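Local coordinates for DUF269-containing protein (Cyanothece sp. ATCC 51142, PDB 3NJ2) that is of unknown function but, as a member of the DUF269 family, is associated with nitrogen fixation, at residues Glu25-Leu30 with Thr146-Asn151. Numbering follows the deposited sequence.
Sequences ETNTLL and TLEKLN
Leu30 reaches from helix 24-33 to the start of helix 147-167, where its two methyls touch three residues. Its CG lies anti to the backbone N (chi1 -179°), which carries the two methyls across to the other helix. CD2 rests 4.0 Å from Leu147 CB and also touches Glu148. CD1 meets the amide nitrogen of Asn151 in a van der Waals contact, 3.9 Å from ND2. One turn earlier, the Leu147 methyl CD1 packs 3.6 Å from Asn27 CB and also touches CG and OD1, so the methyl lies along the Asn27 side chain from CB to the amide oxygen. The polar link is indirect: a water donates to both Asn27 OD1 and Glu148 OE1, 2.6 Å from each, bridging the two helices. Glu148 is bent at chi2 (81°), which brings its carboxylate back toward helix 24-33 and sets CG, CD and OE2 against the Leu30 methyl CD2. Asn151 is tied elsewhere, through a hydrogen bond between OD1 and Ser34 OG in the link to helix 35-46. The axes of 25-30 and 147-151 run nearly parallel, 18° apart, and come no closer than 11.1 Å, so side chains, not backbones, make the contact. This surface contact seats the N-terminal helix beside the start of helix 147-167, which Thr146 N-caps, with Leu37 of helix 35-46 touching both Leu30 and Asn151, and Val66 lying against Leu147.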
loop_
_atom_site.group_PDB
_atom_site.type_symbol
_atom_site.label_atom_id
_atom_site.label_comp_id
_atom_site.label_asym_id
_atom_site.label_seq_id
_atom_site.Cartn_x
_atom_site.Cartn_y
_atom_site.Cartn_z
ATOM N N GLU B 25 -0.310 6.982 37.860
ATOM C CA GLU B 25 -1.322 8.033 37.688
ATOM C C GLU B 25 -1.096 8.813 36.395
ATOM O O GLU B 25 -2.053 9.070 35.640
ATOM C CB GLU B 25 -1.343 9.012 38.875
ATOM C CG GLU B 25 -2.324 8.623 39.994
ATOM C CD GLU B 25 -2.081 9.379 41.301
ATOM O OE1 GLU B 25 -1.181 10.262 41.363
ATOM O OE2 GLU B 25 -2.797 9.075 42.280
ATOM N N THR B 26 0.174 9.177 36.148
ATOM C CA THR B 26 0.516 9.932 34.950
ATOM C C THR B 26 0.288 9.150 33.638
ATOM O O THR B 26 -0.114 9.747 32.651
ATOM C CB THR B 26 1.941 10.628 34.954
ATOM O OG1 THR B 26 2.973 9.687 34.600
ATOM C CG2 THR B 26 2.260 11.300 36.282
ATOM N N ASN B 27 0.521 7.834 33.622
ATOM C CA ASN B 27 0.273 7.076 32.384
ATOM C C ASN B 27 -1.231 7.079 32.077
ATOM O O ASN B 27 -1.646 7.239 30.924
ATOM C CB ASN B 27 0.761 5.620 32.506
ATOM C CG ASN B 27 2.278 5.495 32.578
ATOM O OD1 ASN B 27 3.040 6.357 32.107
ATOM N ND2 ASN B 27 2.728 4.389 33.176
ATOM N N THR B 28 -2.052 6.897 33.119
ATOM C CA THR B 28 -3.511 6.873 32.903
ATOM C C THR B 28 -3.971 8.231 32.385
ATOM O O THR B 28 -4.818 8.305 31.486
ATOM C CB THR B 28 -4.272 6.438 34.203
ATOM O OG1 THR B 28 -3.774 5.168 34.637
ATOM C CG2 THR B 28 -5.797 6.356 33.990
ATOM N N LEU B 29 -3.440 9.309 32.953
ATOM C CA LEU B 29 -3.825 10.631 32.485
ATOM C C LEU B 29 -3.409 10.829 31.042
ATOM O O LEU B 29 -4.209 11.302 30.272
ATOM C CB LEU B 29 -3.272 11.749 33.360
ATOM C CG LEU B 29 -4.248 12.192 34.483
ATOM C CD1 LEU B 29 -3.453 12.501 35.708
ATOM C CD2 LEU B 29 -5.192 13.361 34.109
ATOM N N LEU B 30 -2.202 10.392 30.671
ATOM C CA LEU B 30 -1.734 10.567 29.273
ATOM C C LEU B 30 -2.648 9.812 28.337
ATOM O O LEU B 30 -3.045 10.315 27.282
ATOM C CB LEU B 30 -0.223 10.122 29.188
ATOM C CG LEU B 30 0.346 10.298 27.793
ATOM C CD1 LEU B 30 0.325 11.765 27.319
ATOM C CD2 LEU B 30 1.765 9.752 27.861
ATOM N N THR B 146 8.029 3.674 25.487
ATOM C CA THR B 146 7.183 4.227 26.535
ATOM C C THR B 146 5.955 4.830 25.898
ATOM O O THR B 146 5.886 5.026 24.671
ATOM C CB THR B 146 7.794 5.425 27.223
ATOM O OG1 THR B 146 8.003 6.440 26.244
ATOM C CG2 THR B 146 9.163 5.127 27.916
ATOM N N LEU B 147 4.924 5.011 26.717
ATOM C CA LEU B 147 3.701 5.668 26.244
ATOM C C LEU B 147 3.991 7.032 25.660
ATOM O O LEU B 147 3.385 7.433 24.667
ATOM C CB LEU B 147 2.677 5.853 27.401
ATOM C CG LEU B 147 1.928 4.542 27.624
ATOM C CD1 LEU B 147 1.374 4.713 29.096
ATOM C CD2 LEU B 147 0.872 4.281 26.525
ATOM N N GLU B 148 4.892 7.779 26.309
ATOM C CA GLU B 148 5.325 9.105 25.817
ATOM C C GLU B 148 5.879 9.045 24.424
ATOM O O GLU B 148 5.549 9.906 23.601
ATOM C CB GLU B 148 6.383 9.732 26.732
ATOM C CG GLU B 148 5.804 10.239 28.017
ATOM C CD GLU B 148 5.569 9.161 29.108
ATOM O OE1 GLU B 148 5.968 7.948 28.996
ATOM O OE2 GLU B 148 4.923 9.571 30.110
ATOM N N LYS B 149 6.734 8.056 24.148
ATOM C CA LYS B 149 7.324 7.965 22.786
ATOM C C LYS B 149 6.271 7.581 21.764
ATOM O O LYS B 149 6.273 8.075 20.642
ATOM C CB LYS B 149 8.490 6.998 22.727
ATOM C CG LYS B 149 9.709 7.489 23.553
ATOM C CD LYS B 149 10.901 6.660 23.158
ATOM C CE LYS B 149 12.155 7.111 23.891
ATOM N NZ LYS B 149 12.241 8.596 23.697
ATOM N N LEU B 150 5.365 6.687 22.159
ATOM C CA LEU B 150 4.203 6.362 21.255
ATOM C C LEU B 150 3.378 7.637 20.958
ATOM O O LEU B 150 3.037 7.906 19.779
ATOM C CB LEU B 150 3.333 5.336 22.025
ATOM C CG LEU B 150 1.948 5.043 21.353
ATOM C CD1 LEU B 150 2.085 4.457 19.954
ATOM C CD2 LEU B 150 1.171 4.068 22.200
ATOM N N ASN B 151 3.051 8.372 22.004
ATOM C CA ASN B 151 2.173 9.477 21.841
ATOM C C ASN B 151 2.871 10.563 20.988
ATOM O O ASN B 151 2.279 11.117 20.071
ATOM C CB ASN B 151 1.814 10.075 23.191
ATOM C CG ASN B 151 0.959 11.253 23.014
ATOM O OD1 ASN B 151 -0.076 11.138 22.371
ATOM N ND2 ASN B 151 1.339 12.399 23.593
HETATM O O HOH W 1 5.204 6.092 30.616
#